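Local coordinates for amino acid adenylation domain-containing protein (Bacillus stratosphericus LAMA 585, PDB 6ULY) that probably selects an alpha-keto acid and activates it as an acyl adenylate for nonribosomal depsipeptide synthesis, at residues 1-13 with 384-396. Residues are numbered along the deposited sequence; the frame is centred on the assembly and turned at random.
Sequences PALSYGGDLDVTQ and GKPIPGITIRIVN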
ATOM      1  N   PRO A   1      15.976  25.374 -15.866  1.00 40.49           N
ATOM      2  CA  PRO A   1      15.086  24.711 -14.912  1.00 41.61           C
ATOM      3  C   PRO A   1      15.613  23.345 -14.488  1.00 44.88           C
ATOM      4  O   PRO A   1      16.613  22.877 -15.033  1.00 39.82           O
ATOM      5  CB  PRO A   1      13.796  24.562 -15.707  1.00 39.54           C
ATOM      6  CG  PRO A   1      14.292  24.279 -17.091  1.00 39.95           C
ATOM      7  CD  PRO A   1      15.573  25.086 -17.255  1.00 40.18           C
ATOM      8  N   ALA A   2      14.926  22.716 -13.535  1.00 42.35           N
ATOM      9  CA  ALA A   2      15.249  21.359 -13.099  1.00 40.76           C
ATOM     10  C   ALA A   2      14.717  20.337 -14.107  1.00 42.70           C
ATOM     11  O   ALA A   2      13.841  19.522 -13.819  1.00 40.33           O
ATOM     12  CB  ALA A   2      14.687  21.108 -11.706  1.00 41.89           C
ATOM     13  N   LEU A   3      15.269  20.406 -15.317  1.00 42.56           N
ATOM     14  CA  LEU A   3      14.999  19.427 -16.367  1.00 41.43           C
ATOM     15  C   LEU A   3      16.303  19.153 -17.096  1.00 40.88           C
ATOM     16  O   LEU A   3      16.864  20.057 -17.721  1.00 42.40           O
ATOM     17  CB  LEU A   3      13.926  19.927 -17.341  1.00 43.08           C
ATOM     18  CG  LEU A   3      13.565  18.964 -18.475  1.00 38.29           C
ATOM     19  CD1 LEU A   3      12.096  19.107 -18.859  1.00 47.48           C
ATOM     20  CD2 LEU A   3      14.446  19.185 -19.689  1.00 42.91           C
ATOM     21  N   SER A   4      16.778  17.909 -17.020  1.00 43.06           N
ATOM     22  CA  SER A   4      18.079  17.523 -17.548  1.00 38.56           C
ATOM     23  C   SER A   4      17.924  16.378 -18.539  1.00 37.59           C
ATOM     24  O   SER A   4      17.342  15.340 -18.209  1.00 38.64           O
ATOM     25  CB  SER A   4      19.020  17.110 -16.415  1.00 39.60           C
ATOM     26  OG  SER A   4      20.306  16.781 -16.905  1.00 45.51           O
ATOM     27  N   TYR A   5      18.461  16.567 -19.740  1.00 45.83           N
ATOM     28  CA  TYR A   5      18.447  15.564 -20.794  1.00 37.92           C
ATOM     29  C   TYR A   5      19.841  14.982 -20.961  1.00 42.04           C
ATOM     30  O   TYR A   5      20.833  15.719 -20.986  1.00 40.21           O
ATOM     31  CB  TYR A   5      17.979  16.174 -22.116  1.00 43.57           C
ATOM     32  CG  TYR A   5      17.914  15.216 -23.284  1.00 43.36           C
ATOM     33  CD1 TYR A   5      17.196  14.033 -23.198  1.00 37.78           C
ATOM     34  CD2 TYR A   5      18.538  15.518 -24.490  1.00 41.39           C
ATOM     35  CE1 TYR A   5      17.119  13.166 -24.269  1.00 40.16           C
ATOM     36  CE2 TYR A   5      18.462  14.660 -25.569  1.00 40.60           C
ATOM     37  CZ  TYR A   5      17.750  13.485 -25.452  1.00 44.65           C
ATOM     38  OH  TYR A   5      17.671  12.622 -26.521  1.00 48.74           O
ATOM     39  N   GLY A   6      19.913  13.659 -21.082  1.00 41.92           N
ATOM     40  CA  GLY A   6      21.179  12.978 -21.220  1.00 42.11           C
ATOM     41  C   GLY A   6      21.755  12.955 -22.614  1.00 45.32           C
ATOM     42  O   GLY A   6      22.837  12.397 -22.816  1.00 46.21           O
ATOM     43  N   GLY A   7      21.067  13.544 -23.588  1.00 49.01           N
ATOM     44  CA  GLY A   7      21.534  13.561 -24.957  1.00 45.15           C
ATOM     45  C   GLY A   7      20.947  12.430 -25.783  1.00 49.50           C
ATOM     46  O   GLY A   7      20.373  11.464 -25.273  1.00 50.01           O
ATOM     47  N   ASP A   8      21.107  12.561 -27.097  1.00 53.42           N
ATOM     48  CA  ASP A   8      20.538  11.580 -28.009  1.00 55.97           C
ATOM     49  C   ASP A   8      21.185  10.219 -27.809  1.00 55.11           C
ATOM     50  O   ASP A   8      22.406  10.101 -27.662  1.00 48.18           O
ATOM     51  CB  ASP A   8      20.715  12.027 -29.461  1.00 58.56           C
ATOM     52  CG  ASP A   8      19.926  13.277 -29.783  1.00 63.30           C
ATOM     53  OD1 ASP A   8      20.531  14.255 -30.274  1.00 83.88           O
ATOM     54  OD2 ASP A   8      18.705  13.287 -29.526  1.00 62.47           O
ATOM     55  N   LEU A   9      20.349   9.185 -27.809  1.00 56.72           N
ATOM     56  CA  LEU A   9      20.790   7.798 -27.744  1.00 51.57           C
ATOM     57  C   LEU A   9      20.357   7.120 -29.034  1.00 52.15           C
ATOM     58  O   LEU A   9      19.158   6.977 -29.293  1.00 52.33           O
ATOM     59  CB  LEU A   9      20.203   7.085 -26.526  1.00 50.07           C
ATOM     60  CG  LEU A   9      20.491   5.584 -26.418  1.00 51.81           C
ATOM     61  CD1 LEU A   9      21.984   5.323 -26.214  1.00 50.55           C
ATOM     62  CD2 LEU A   9      19.662   4.959 -25.295  1.00 47.09           C
ATOM     63  N   ASP A  10      21.330   6.707 -29.840  1.00 63.68           N
ATOM     64  CA  ASP A  10      21.059   6.004 -31.092  1.00 63.49           C
ATOM     65  C   ASP A  10      20.824   4.536 -30.768  1.00 62.58           C
ATOM     66  O   ASP A  10      21.758   3.739 -30.666  1.00 65.15           O
ATOM     67  CB  ASP A  10      22.211   6.185 -32.072  1.00 65.28           C
ATOM     68  CG  ASP A  10      21.962   5.488 -33.393  1.00 68.80           C
ATOM     69  OD1 ASP A  10      20.917   5.765 -34.020  1.00 69.14           O
ATOM     70  OD2 ASP A  10      22.808   4.665 -33.806  1.00 80.65           O
ATOM     71  N   VAL A  11      19.550   4.171 -30.599  1.00 60.23           N
ATOM     72  CA  VAL A  11      19.205   2.786 -30.283  1.00 61.41           C
ATOM     73  C   VAL A  11      19.105   1.907 -31.518  1.00 62.75           C
ATOM     74  O   VAL A  11      18.909   0.693 -31.386  1.00 62.00           O
ATOM     75  CB  VAL A  11      17.875   2.703 -29.509  1.00 61.42           C
ATOM     76  CG1 VAL A  11      17.987   3.461 -28.196  1.00 57.21           C
ATOM     77  CG2 VAL A  11      16.723   3.240 -30.351  1.00 61.38           C
ATOM     78  N   THR A  12      19.222   2.486 -32.718  1.00 65.72           N
ATOM     79  CA  THR A  12      19.273   1.677 -33.930  1.00 60.06           C
ATOM     80  C   THR A  12      20.612   0.968 -34.080  1.00 62.67           C
ATOM     81  O   THR A  12      20.681  -0.069 -34.749  1.00 60.63           O
ATOM     82  CB  THR A  12      19.010   2.544 -35.163  1.00 65.94           C
ATOM     83  OG1 THR A  12      20.119   3.426 -35.379  1.00 66.89           O
ATOM     84  CG2 THR A  12      17.736   3.365 -34.982  1.00 59.37           C
ATOM     85  N   GLN A  13      21.668   1.503 -33.475  1.00 64.69           N
ATOM     86  CA  GLN A  13      22.968   0.847 -33.498  1.00 70.90           C
ATOM     87  C   GLN A  13      22.935  -0.396 -32.617  1.00 69.15           C
ATOM     88  O   GLN A  13      22.444  -0.354 -31.485  1.00 63.89           O
ATOM     89  CB  GLN A  13      24.049   1.809 -33.008  1.00 77.01           C
ATOM     90  CG  GLN A  13      25.463   1.422 -33.395  1.00 97.53           C
ATOM     91  CD  GLN A  13      25.858   1.950 -34.762  1.00123.36           C
ATOM     92  OE1 GLN A  13      25.074   2.625 -35.431  1.00106.42           O
ATOM     93  NE2 GLN A  13      27.083   1.649 -35.182  1.00115.84           N
ATOM     94  N   GLY A 384      24.601  12.189 -10.489  1.00 42.31           N
ATOM     95  CA  GLY A 384      25.143  12.416 -11.815  1.00 43.72           C
ATOM     96  C   GLY A 384      24.089  12.770 -12.845  1.00 42.33           C
ATOM     97  O   GLY A 384      22.895  12.903 -12.562  1.00 47.06           O
ATOM     98  N   LYS A 385      24.573  12.929 -14.070  1.00 42.80           N
ATOM     99  CA  LYS A 385      23.733  13.300 -15.191  1.00 44.12           C
ATOM    100  C   LYS A 385      22.973  12.087 -15.716  1.00 48.27           C
ATOM    101  O   LYS A 385      23.426  10.947 -15.570  1.00 43.77           O
ATOM    102  CB  LYS A 385      24.571  13.890 -16.320  1.00 41.71           C
ATOM    103  CG  LYS A 385      25.233  15.208 -15.980  1.00 56.19           C
ATOM    104  CD  LYS A 385      25.654  15.960 -17.233  1.00 75.11           C
ATOM    105  CE  LYS A 385      26.233  17.326 -16.888  1.00103.60           C
ATOM    106  NZ  LYS A 385      27.435  17.217 -16.010  1.00113.92           N
ATOM    107  N   PRO A 386      21.822  12.309 -16.348  1.00 43.17           N
ATOM    108  CA  PRO A 386      21.101  11.191 -16.960  1.00 44.43           C
ATOM    109  C   PRO A 386      21.935  10.538 -18.047  1.00 38.57           C
ATOM    110  O   PRO A 386      22.736  11.188 -18.721  1.00 41.93           O
ATOM    111  CB  PRO A 386      19.844  11.846 -17.546  1.00 39.67           C
ATOM    112  CG  PRO A 386      19.755  13.189 -16.912  1.00 46.30           C
ATOM    113  CD  PRO A 386      21.142  13.597 -16.572  1.00 44.23           C
ATOM    114  N   ILE A 387      21.732   9.238 -18.226  1.00 43.31           N
ATOM    115  CA  ILE A 387      22.378   8.521 -19.321  1.00 39.59           C
ATOM    116  C   ILE A 387      21.745   9.000 -20.623  1.00 42.75           C
ATOM    117  O   ILE A 387      20.655   9.591 -20.597  1.00 45.81           O
ATOM    118  CB  ILE A 387      22.249   6.999 -19.160  1.00 43.41           C
ATOM    119  CG1 ILE A 387      20.777   6.573 -19.126  1.00 46.98           C
ATOM    120  CG2 ILE A 387      22.976   6.537 -17.899  1.00 38.85           C
ATOM    121  CD1 ILE A 387      20.589   5.055 -19.097  1.00 42.92           C
ATOM    122  N   PRO A 388      22.386   8.789 -21.771  1.00 44.16           N
ATOM    123  CA  PRO A 388      21.754   9.157 -23.041  1.00 46.75           C
ATOM    124  C   PRO A 388      20.354   8.573 -23.153  1.00 44.07           C
ATOM    125  O   PRO A 388      20.101   7.433 -22.759  1.00 43.92           O
ATOM    126  CB  PRO A 388      22.699   8.564 -24.089  1.00 47.45           C
ATOM    127  CG  PRO A 388      24.026   8.543 -23.423  1.00 45.62           C
ATOM    128  CD  PRO A 388      23.764   8.302 -21.958  1.00 43.51           C
ATOM    129  N   GLY A 389      19.438   9.382 -23.691  1.00 45.17           N
ATOM    130  CA  GLY A 389      18.073   8.979 -23.920  1.00 42.15           C
ATOM    131  C   GLY A 389      17.110   9.328 -22.806  1.00 44.77           C
ATOM    132  O   GLY A 389      15.895   9.340 -23.039  1.00 40.15           O
ATOM    133  N   ILE A 390      17.613   9.623 -21.611  1.00 42.27           N
ATOM    134  CA  ILE A 390      16.779   9.856 -20.439  1.00 37.48           C
ATOM    135  C   ILE A 390      16.656  11.352 -20.201  1.00 41.19           C
ATOM    136  O   ILE A 390      17.637  12.099 -20.317  1.00 39.56           O
ATOM    137  CB  ILE A 390      17.362   9.152 -19.197  1.00 39.74           C
ATOM    138  CG1 ILE A 390      17.366   7.628 -19.378  1.00 38.03           C
ATOM    139  CG2 ILE A 390      16.589   9.556 -17.953  1.00 39.19           C
ATOM    140  CD1 ILE A 390      16.017   6.979 -19.236  1.00 40.34           C
ATOM    141  N   THR A 391      15.448  11.795 -19.871  1.00 34.41           N
ATOM    142  CA  THR A 391      15.214  13.138 -19.362  1.00 37.28           C
ATOM    143  C   THR A 391      14.686  13.019 -17.941  1.00 35.27           C
ATOM    144  O   THR A 391      13.791  12.212 -17.672  1.00 38.33           O
ATOM    145  CB  THR A 391      14.221  13.917 -20.233  1.00 37.54           C
ATOM    146  OG1 THR A 391      14.595  13.812 -21.614  1.00 40.65           O
ATOM    147  CG2 THR A 391      14.229  15.376 -19.841  1.00 34.81           C
ATOM    148  N   ILE A 392      15.253  13.805 -17.036  1.00 37.15           N
ATOM    149  CA  ILE A 392      14.792  13.875 -15.658  1.00 39.83           C
ATOM    150  C   ILE A 392      14.251  15.273 -15.416  1.00 37.38           C
ATOM    151  O   ILE A 392      14.762  16.254 -15.967  1.00 40.43           O
ATOM    152  CB  ILE A 392      15.918  13.553 -14.656  1.00 39.25           C
ATOM    153  CG1 ILE A 392      16.609  12.248 -15.051  1.00 45.90           C
ATOM    154  CG2 ILE A 392      15.355  13.481 -13.244  1.00 36.94           C
ATOM    155  CD1 ILE A 392      17.714  11.847 -14.129  1.00 42.43           C
ATOM    156  N   ARG A 393      13.210  15.366 -14.592  1.00 36.77           N
ATOM    157  CA  ARG A 393      12.722  16.660 -14.145  1.00 40.23           C
ATOM    158  C   ARG A 393      12.275  16.542 -12.697  1.00 40.14           C
ATOM    159  O   ARG A 393      11.989  15.452 -12.195  1.00 42.48           O
ATOM    160  CB  ARG A 393      11.580  17.187 -15.032  1.00 38.04           C
ATOM    161  CG  ARG A 393      10.237  16.497 -14.836  1.00 45.49           C
ATOM    162  CD  ARG A 393       9.130  17.230 -15.593  1.00 41.21           C
ATOM    163  NE  ARG A 393       7.814  16.642 -15.364  1.00 43.96           N
ATOM    164  CZ  ARG A 393       6.687  17.086 -15.914  1.00 47.08           C
ATOM    165  NH1 ARG A 393       6.706  18.126 -16.739  1.00 43.82           N
ATOM    166  NH2 ARG A 393       5.537  16.486 -15.643  1.00 40.42           N
ATOM    167  N   ILE A 394      12.240  17.691 -12.030  1.00 38.96           N
ATOM    168  CA  ILE A 394      11.806  17.809 -10.646  1.00 44.28           C
ATOM    169  C   ILE A 394      10.587  18.724 -10.626  1.00 43.07           C
ATOM    170  O   ILE A 394      10.643  19.842 -11.151  1.00 43.24           O
ATOM    171  CB  ILE A 394      12.926  18.372  -9.751  1.00 42.11           C
ATOM    172  CG1 ILE A 394      14.252  17.641 -10.004  1.00 45.60           C
ATOM    173  CG2 ILE A 394      12.522  18.297  -8.291  1.00 41.60           C
ATOM    174  CD1 ILE A 394      14.270  16.181  -9.579  1.00 42.71           C
ATOM    175  N   VAL A 395       9.490  18.253 -10.026  1.00 43.60           N
ATOM    176  CA  VAL A 395       8.232  18.987 -10.003  1.00 44.26           C
ATOM    177  C   VAL A 395       7.727  19.094  -8.569  1.00 47.41           C
ATOM    178  O   VAL A 395       8.138  18.344  -7.681  1.00 42.76           O
ATOM    179  CB  VAL A 395       7.156  18.328 -10.894  1.00 41.64           C
ATOM    180  CG1 VAL A 395       7.605  18.312 -12.342  1.00 43.52           C
ATOM    181  CG2 VAL A 395       6.848  16.918 -10.408  1.00 45.46           C
ATOM    182  N   ASN A 396       6.805  20.034  -8.357  1.00 45.80           N
ATOM    183  CA  ASN A 396       6.287  20.316  -7.030  1.00 51.36           C
ATOM    184  C   ASN A 396       4.959  19.590  -6.808  1.00 50.39           C
ATOM    185  O   ASN A 396       4.548  18.733  -7.599  1.00 45.26           O
ATOM    186  CB  ASN A 396       6.145  21.830  -6.823  1.00 54.75           C
ATOM    187  CG  ASN A 396       5.125  22.467  -7.754  1.00 48.35           C
ATOM    188  OD1 ASN A 396       4.300  21.789  -8.368  1.00 48.01           O
ATOM    189  ND2 ASN A 396       5.182  23.789  -7.858  1.00 51.23           N
TER
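P386 sets its ring against S4, CD lying 3.3 Å from S4 OG, where an N-terminal edge strand closes an antiparallel sheet of the adenylation-domain fold. With chi1 at -178° the hydroxyl stands beside the S4 carbonyl carbon; it hydrogen-bonds to G449 O, tying this edge strand to the turn between strands 438-447 and 450-456. A type II turn, I387 to I390, follows; in it P388 CB packs 3.8 Å from L9 CB, the two side chains crossing at about a right angle, and G389 N donates to G7 O. I390 O accepts a hydrogen bond from G6 N. Strand 391-395 then runs antiparallel to 3-5, illustrating how a chain terminus can extend a sheet formed by residues hundreds of positions later. T391 shares a face with L3 and Y5: its methyl CG2 touches L3 CD2 at 3.8 Å, while OG1 lies obliquely beside the Y5 ring, near CD1. I392 and S4 exchange a reciprocal pair of backbone hydrogen bonds, each 2.8 Å. R393 sends its extended chain away from the N-terminal strand, where NE hydrogen-bonds to Q411 OE1 and the guanidinium makes a cation-pi contact with W437. The last backbone hydrogen bond between the segments runs from I394 N, in the carbonyl plane, to A2 O (3.0 Å), while I394 CB rests 3.8 Å from A2 CB.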